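Local coordinates for periplasmic binding protein (Veillonella parvula, PDB 4N01) that probably captures a small solute outside the inner membrane and hands it to a membrane transporter for uptake, at residues Ser70-Glu75 / Glu156-Thr161; Ala163-Asn168 / Val318-Ala323; Asp171-Gly176 / Gly180-Ala185. All coordinates share one frame; numbering follows the deposited sequence.

Contact 1 (Ser70-Glu75 / Glu156-Thr161)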
# COMPACT_ATOMS: atom_id res chain seq x y z
N SER A 70 10.70 -2.31 3.17
CA SER A 70 9.78 -1.45 2.41
C SER A 70 9.09 -0.46 3.32
O SER A 70 8.90 -0.74 4.52
CB SER A 70 8.71 -2.30 1.71
OG SER A 70 9.32 -3.32 0.92
N GLN A 71 8.68 0.68 2.79
CA GLN A 71 8.04 1.68 3.64
C GLN A 71 6.71 1.20 4.21
O GLN A 71 6.38 1.51 5.37
CB GLN A 71 7.85 3.01 2.91
CG GLN A 71 7.20 4.06 3.81
CD GLN A 71 7.26 5.45 3.21
OE1 GLN A 71 7.98 5.70 2.24
NE2 GLN A 71 6.49 6.37 3.79
N ALA A 72 5.95 0.46 3.41
CA ALA A 72 4.64 -0.02 3.82
C ALA A 72 4.73 -0.94 5.04
O ALA A 72 3.99 -0.76 6.01
CB ALA A 72 3.91 -0.71 2.68
N THR A 73 5.65 -1.90 5.02
CA THR A 73 5.82 -2.76 6.18
C THR A 73 6.47 -2.02 7.34
O THR A 73 6.22 -2.34 8.51
CB THR A 73 6.62 -4.04 5.84
OG1 THR A 73 7.84 -3.67 5.19
CG2 THR A 73 5.80 -4.97 4.93
N THR A 74 7.30 -1.01 7.05
CA THR A 74 7.83 -0.16 8.12
C THR A 74 6.71 0.54 8.88
O THR A 74 6.70 0.56 10.12
CB THR A 74 8.81 0.90 7.58
OG1 THR A 74 10.02 0.26 7.16
CG2 THR A 74 9.14 1.96 8.64
N GLU A 75 5.74 1.09 8.14
CA GLU A 75 4.61 1.75 8.78
C GLU A 75 3.74 0.78 9.55
O GLU A 75 3.30 1.10 10.66
CB GLU A 75 3.83 2.62 7.77
CG GLU A 75 4.73 3.75 7.23
CD GLU A 75 4.04 4.75 6.30
OE1 GLU A 75 2.89 4.50 5.84
OE2 GLU A 75 4.65 5.82 6.04
N GLU A 156 0.02 -10.88 3.18
CA GLU A 156 -0.78 -11.48 2.11
C GLU A 156 -1.36 -10.43 1.19
O GLU A 156 -1.62 -10.71 0.02
CB GLU A 156 -1.90 -12.35 2.69
CG GLU A 156 -1.40 -13.60 3.41
CD GLU A 156 -0.78 -14.62 2.45
OE1 GLU A 156 -1.30 -14.77 1.32
OE2 GLU A 156 0.23 -15.26 2.84
N SER A 157 -1.58 -9.22 1.71
CA SER A 157 -2.21 -8.17 0.91
C SER A 157 -1.29 -7.71 -0.22
O SER A 157 -1.71 -7.03 -1.16
CB SER A 157 -2.65 -6.99 1.79
OG SER A 157 -1.55 -6.45 2.51
N MSE A 158 -0.03 -8.10 -0.12
CA MSE A 158 0.97 -7.75 -1.12
C MSE A 158 1.32 -8.91 -2.05
O MSE A 158 2.21 -8.78 -2.89
CB MSE A 158 2.25 -7.28 -0.42
CG MSE A 158 2.06 -6.08 0.48
SE MSE A 158 3.73 -5.67 1.39
CE MSE A 158 2.98 -4.21 2.40
N LEU A 159 0.60 -10.02 -1.93
CA LEU A 159 0.96 -11.25 -2.65
C LEU A 159 0.11 -11.60 -3.86
O LEU A 159 0.51 -12.42 -4.69
CB LEU A 159 0.96 -12.46 -1.70
CG LEU A 159 2.14 -12.48 -0.74
CD1 LEU A 159 2.12 -13.75 0.12
CD2 LEU A 159 3.43 -12.41 -1.54
N SER A 160 -1.08 -11.00 -3.98
CA SER A 160 -1.95 -11.38 -5.09
C SER A 160 -3.04 -10.36 -5.37
O SER A 160 -3.27 -9.44 -4.58
CB SER A 160 -2.61 -12.73 -4.83
OG SER A 160 -3.82 -12.57 -4.10
N THR A 161 -3.72 -10.54 -6.50
CA THR A 161 -4.81 -9.66 -6.89
C THR A 161 -6.11 -9.98 -6.16
O THR A 161 -7.14 -9.35 -6.41
CB THR A 161 -5.05 -9.70 -8.40
OG1 THR A 161 -5.16 -11.06 -8.82
CG2 THR A 161 -3.88 -9.06 -9.13
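No flat group lies where Met-158 meets Ala-72 and Thr-73; the planar groups of the helix, the Gln-71 amide and the Glu-75 carboxylate, sit on a different side of it. One turn apart, they are bonded to each other: Gln-71 NE2 donates to Glu-75 OE2 at 3.0 Å, almost straight at 173°. The bond lies within the amide plane but reaches the oxygen from above the carboxylate, 52° out of its plane; the same OE2 also meets Arg-319 in a salt bridge and accepts from Tyr-97 N. The amide oxygen, Gln-71 OE1, accepts from the backbone N-H groups of Glu-93 and Glu-94.

The contact itself is made by one methyl end. Met-158, built as selenomethionine, stretches from the 3-10 turn 156-158 with its chain extended beyond CG, which carries CE across to the helix. There CE touches Ala-72 CB at 3.6 Å and Thr-73 CG2 at 3.9 Å, the selenium following behind, with SE 4.2 Å from Thr-73 CG2. Alanine suits this place because its short methyl lets the chain end come close to the helix. Threonine serves two surroundings: with chi1 at 52° its OG1 lies between backbone N and carbonyl carbon and bonds Ser-68 OG, while CG2 faces the methionine. With no hydrogen bond between the segments, their touch rests on van der Waals contact and the burial of apolar surface, undemanding in direction.

Contact 2 (Ala163-Asn168 / Val318-Ala323)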
# COMPACT_ATOMS: atom_id res chain seq x y z
N ALA A 163 -6.20 -9.55 -2.98
CA ALA A 163 -6.09 -8.72 -1.77
C ALA A 163 -7.17 -7.66 -1.65
O ALA A 163 -7.50 -6.97 -2.61
CB ALA A 163 -4.74 -8.06 -1.71
N ASP A 164 -7.72 -7.51 -0.45
CA ASP A 164 -8.62 -6.39 -0.17
C ASP A 164 -8.35 -5.83 1.23
O ASP A 164 -7.35 -6.19 1.87
CB ASP A 164 -10.09 -6.78 -0.39
CG ASP A 164 -10.56 -7.91 0.52
OD1 ASP A 164 -9.96 -8.12 1.60
OD2 ASP A 164 -11.54 -8.60 0.15
N LEU A 165 -9.23 -4.96 1.71
CA LEU A 165 -8.98 -4.33 3.01
C LEU A 165 -8.98 -5.35 4.14
O LEU A 165 -8.18 -5.26 5.07
CB LEU A 165 -10.02 -3.24 3.30
CG LEU A 165 -9.78 -2.48 4.62
CD1 LEU A 165 -8.43 -1.77 4.64
CD2 LEU A 165 -10.92 -1.48 4.89
N GLU A 166 -9.86 -6.35 4.05
CA GLU A 166 -9.88 -7.42 5.06
C GLU A 166 -8.57 -8.21 5.09
O GLU A 166 -8.12 -8.64 6.15
CB GLU A 166 -11.06 -8.39 4.84
CG GLU A 166 -12.43 -7.80 5.18
CD GLU A 166 -12.59 -7.47 6.66
OE1 GLU A 166 -11.94 -8.13 7.52
OE2 GLU A 166 -13.35 -6.53 6.98
N THR A 167 -7.95 -8.41 3.93
CA THR A 167 -6.63 -9.06 3.88
C THR A 167 -5.59 -8.25 4.66
O THR A 167 -4.78 -8.81 5.40
CB THR A 167 -6.14 -9.19 2.43
OG1 THR A 167 -7.21 -9.66 1.61
CG2 THR A 167 -4.94 -10.16 2.36
N ASN A 168 -5.61 -6.94 4.48
CA ASN A 168 -4.73 -6.01 5.20
C ASN A 168 -4.98 -6.08 6.71
O ASN A 168 -4.04 -6.04 7.51
CB ASN A 168 -4.98 -4.59 4.66
CG ASN A 168 -3.84 -3.60 4.96
OD1 ASN A 168 -3.60 -2.67 4.18
ND2 ASN A 168 -3.17 -3.77 6.09
N VAL A 318 -1.14 1.20 6.57
CA VAL A 318 -1.94 1.60 7.72
C VAL A 318 -2.75 2.84 7.42
O VAL A 318 -3.42 3.37 8.30
CB VAL A 318 -1.05 1.85 8.96
CG1 VAL A 318 -0.28 0.59 9.32
CG2 VAL A 318 -0.10 3.01 8.69
N ARG A 319 -2.71 3.30 6.17
CA ARG A 319 -3.33 4.58 5.83
C ARG A 319 -4.68 4.45 5.16
O ARG A 319 -5.32 5.47 4.88
CB ARG A 319 -2.43 5.38 4.90
CG ARG A 319 -1.00 5.56 5.37
CD ARG A 319 -0.32 6.56 4.46
NE ARG A 319 1.11 6.62 4.67
CZ ARG A 319 1.87 7.66 4.33
NH1 ARG A 319 1.31 8.74 3.78
NH2 ARG A 319 3.17 7.62 4.54
N THR A 320 -5.11 3.22 4.87
CA THR A 320 -6.24 3.04 3.95
C THR A 320 -7.54 3.70 4.37
O THR A 320 -8.12 4.48 3.60
CB THR A 320 -6.53 1.55 3.65
OG1 THR A 320 -5.32 0.89 3.26
CG2 THR A 320 -7.54 1.44 2.52
N VAL A 321 -8.03 3.37 5.56
CA VAL A 321 -9.33 3.88 5.97
C VAL A 321 -9.29 5.40 6.15
O VAL A 321 -10.24 6.10 5.80
CB VAL A 321 -9.86 3.15 7.22
CG1 VAL A 321 -11.09 3.86 7.77
CG2 VAL A 321 -10.21 1.71 6.85
N ASP A 322 -8.16 5.91 6.65
CA ASP A 322 -7.97 7.36 6.76
C ASP A 322 -8.08 8.05 5.40
O ASP A 322 -8.75 9.07 5.26
CB ASP A 322 -6.62 7.68 7.40
CG ASP A 322 -6.38 9.16 7.54
OD1 ASP A 322 -6.94 9.78 8.47
OD2 ASP A 322 -5.62 9.72 6.71
N ALA A 323 -7.44 7.46 4.39
CA ALA A 323 -7.48 8.00 3.04
C ALA A 323 -8.87 7.85 2.43
O ALA A 323 -9.36 8.75 1.73
CB ALA A 323 -6.45 7.30 2.17
O HOH W 1 -4.46 0.17 5.92
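Two helix starts meet here, the first turns of helices 165-178 and 320-332, through Leu-165 and Asn-168 on one and Thr-320 and Val-321 on the other. Leu-165 does most of the work by splitting its branches. CD1 runs alongside Thr-320, 3.9 Å from its CG2, while CD2 meets Val-321 CG2 at 3.8 Å, the two side chains crossing at about a right angle. A chi1 of -177° carries CG toward the partner helix, and chi2 near 60° parts the two methyls between Thr-320 and Val-321; Ile-232 and Tyr-228 of helix 228-234 add to the same apolar patch.

The start of helix 165-178 is fixed by a capping box. Thr-167 N donates to Asp-164 OD1 at 3.1 Å, and Asp-164 N returns the bond to Thr-167 OG1 at 3.0 Å, so both short polar side chains serve amides at the helix end.

Beside the leucine the chemistry turns polar. Asn-168 OD1 and Thr-320 OG1 stand 4.1 Å apart, joined through a water 2.9 Å from Thr-320 OG1, whose bond to Asn-168 OD1 is weak. Each has a firmer partner: Gly-317 N for the asparagine oxygen, Tyr-228 OH for the threonine hydroxyl.

Contact 3 (Asp171-Gly176 / Gly180-Ala185)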
# COMPACT_ATOMS: atom_id res chain seq x y z
N ASP A 171 -3.48 -9.31 7.95
CA ASP A 171 -2.02 -9.17 7.96
C ASP A 171 -1.55 -8.43 9.21
O ASP A 171 -0.54 -8.80 9.83
CB ASP A 171 -1.51 -8.40 6.74
CG ASP A 171 -1.59 -9.20 5.45
OD1 ASP A 171 -1.58 -10.46 5.49
OD2 ASP A 171 -1.66 -8.55 4.38
N MSE A 172 -2.27 -7.37 9.58
CA MSE A 172 -1.92 -6.63 10.78
C MSE A 172 -2.05 -7.51 12.02
O MSE A 172 -1.22 -7.47 12.92
CB MSE A 172 -2.76 -5.36 10.92
CG MSE A 172 -2.31 -4.23 9.99
SE MSE A 172 -0.58 -3.48 10.58
CE MSE A 172 -1.25 -2.18 11.86
N ILE A 173 -3.11 -8.32 12.05
CA ILE A 173 -3.32 -9.24 13.16
C ILE A 173 -2.19 -10.27 13.24
O ILE A 173 -1.64 -10.54 14.32
CB ILE A 173 -4.67 -9.97 13.05
CG1 ILE A 173 -5.81 -8.96 13.06
CG2 ILE A 173 -4.84 -10.95 14.21
CD1 ILE A 173 -5.99 -8.24 14.38
N LYS A 174 -1.84 -10.84 12.09
CA LYS A 174 -0.76 -11.82 12.01
C LYS A 174 0.58 -11.22 12.44
O LYS A 174 1.35 -11.85 13.19
CB LYS A 174 -0.63 -12.34 10.57
CG LYS A 174 0.31 -13.53 10.42
CD LYS A 174 -0.24 -14.78 11.11
CE LYS A 174 0.59 -16.00 10.74
NZ LYS A 174 0.06 -17.23 11.36
N LEU A 175 0.87 -10.02 11.96
CA LEU A 175 2.09 -9.32 12.36
C LEU A 175 2.10 -9.13 13.86
O LEU A 175 3.11 -9.38 14.54
CB LEU A 175 2.21 -7.97 11.64
CG LEU A 175 3.43 -7.10 11.92
CD1 LEU A 175 4.73 -7.83 11.62
CD2 LEU A 175 3.35 -5.82 11.09
N GLY A 176 0.94 -8.71 14.39
CA GLY A 176 0.75 -8.59 15.83
C GLY A 176 1.04 -9.90 16.55
O GLY A 176 1.74 -9.90 17.56
N GLY A 180 3.97 -10.78 19.44
CA GLY A 180 3.41 -10.87 20.78
C GLY A 180 2.58 -9.66 21.19
O GLY A 180 2.44 -9.38 22.38
N VAL A 181 2.02 -8.95 20.21
CA VAL A 181 1.16 -7.80 20.50
C VAL A 181 -0.18 -7.90 19.77
O VAL A 181 -0.69 -6.91 19.23
CB VAL A 181 1.86 -6.46 20.16
CG1 VAL A 181 3.07 -6.25 21.06
CG2 VAL A 181 2.28 -6.41 18.69
N LYS A 182 -0.76 -9.10 19.76
CA LYS A 182 -2.06 -9.29 19.10
C LYS A 182 -3.17 -8.31 19.56
O LYS A 182 -3.91 -7.79 18.71
CB LYS A 182 -2.54 -10.75 19.21
CG LYS A 182 -3.77 -11.07 18.36
CD LYS A 182 -4.25 -12.51 18.55
CE LYS A 182 -5.57 -12.74 17.82
NZ LYS A 182 -6.29 -13.94 18.36
N PRO A 183 -3.27 -8.03 20.88
CA PRO A 183 -4.33 -7.09 21.29
C PRO A 183 -4.17 -5.70 20.69
O PRO A 183 -5.17 -5.05 20.35
CB PRO A 183 -4.19 -7.03 22.81
CG PRO A 183 -3.58 -8.34 23.18
CD PRO A 183 -2.65 -8.69 22.05
N LYS A 184 -2.93 -5.23 20.58
CA LYS A 184 -2.65 -3.95 19.93
C LYS A 184 -3.14 -3.95 18.48
O LYS A 184 -3.74 -2.97 18.02
CB LYS A 184 -1.15 -3.68 19.98
CG LYS A 184 -0.72 -2.38 19.33
CD LYS A 184 -0.80 -1.23 20.31
CE LYS A 184 -0.30 0.06 19.69
NZ LYS A 184 0.08 1.04 20.76
N ALA A 185 -2.89 -5.04 17.76
CA ALA A 185 -3.34 -5.13 16.38
C ALA A 185 -4.86 -5.19 16.30
O ALA A 185 -5.47 -4.58 15.42
CB ALA A 185 -2.72 -6.34 15.68
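Gly-176 and Ala-185 form the tight side of this contact, where two consecutive helices lie so close that backbone almost touches backbone. The CA atoms of Gly-176 and Lys-182 are 4.4 Å apart, a spacing open to glycine because it brings no side chain between the helices. Ala-185, the next smallest residue, sends its CB into the groove of helix 165-178: the methyl rests 3.3 Å from Met-172 O and 4.1 Å from Gly-176 CA. Leu-80 covers this inner side and touches both Met-172 and Ala-185. Val-181 closes the end, its CG2 lying 3.7 Å from Gly-176 O. With chi1, measured to CG1, at -64°, CG2 falls between the valine's own N and carbonyl carbon, facing Gly-176. Ile-173 completes the packed part by laying CD1 against the Ala-185 backbone, 3.8 Å from its C atom.

Toward solvent the packing is looser. Here Lys-182 CE lies 4.1 Å from Ile-173 CG2 as the two chains pass at a slant. The isoleucine was modelled in two conformations, and its contacts through CD1 and CG2 belong to one of them. Lysine suits such a margin, since its methylenes can lie by the isoleucine while its charged end leads away, making a long, weak ion pair with Glu-177.

One hydrogen bond joins the segments: Val-181 N donates to Gly-176 O at 2.8 Å, with an N-H...O angle of 155°. Gly-180 turns the chain there with a positive phi of 66°, a backbone shape that glycine adopts easily, and its N pairs with Glu-177 O. With Gly-180 as C-prime residue, these two bonds make a Schellman motif, which ends helix 165-178 and reverses the chain into helix 182-203, giving a tight helical hairpin.

In the fold
Contacts 1 and 2 are buried near the centre of the chain, whereas contact 3, about 18 Å from that centre, is partly open to solvent. Contacts 2 and 3 share helix 165-178, gripping its start and its end respectively. Contact 1 is purely apolar, contact 2 adds a water bridge, and contact 3 depends on small residues and a backbone bond. The salt bridge from Glu-75 to Arg-319 ties contact 1 to contact 2, and Asp-171 of contact 3 accepts from the amides of Glu-156 and Ser-157 in contact 1. Helix 182-203 runs on from contact 3 to span from the five-stranded lobe to the four-stranded one, consistent with binding proteins whose lobes are joined by one long helix.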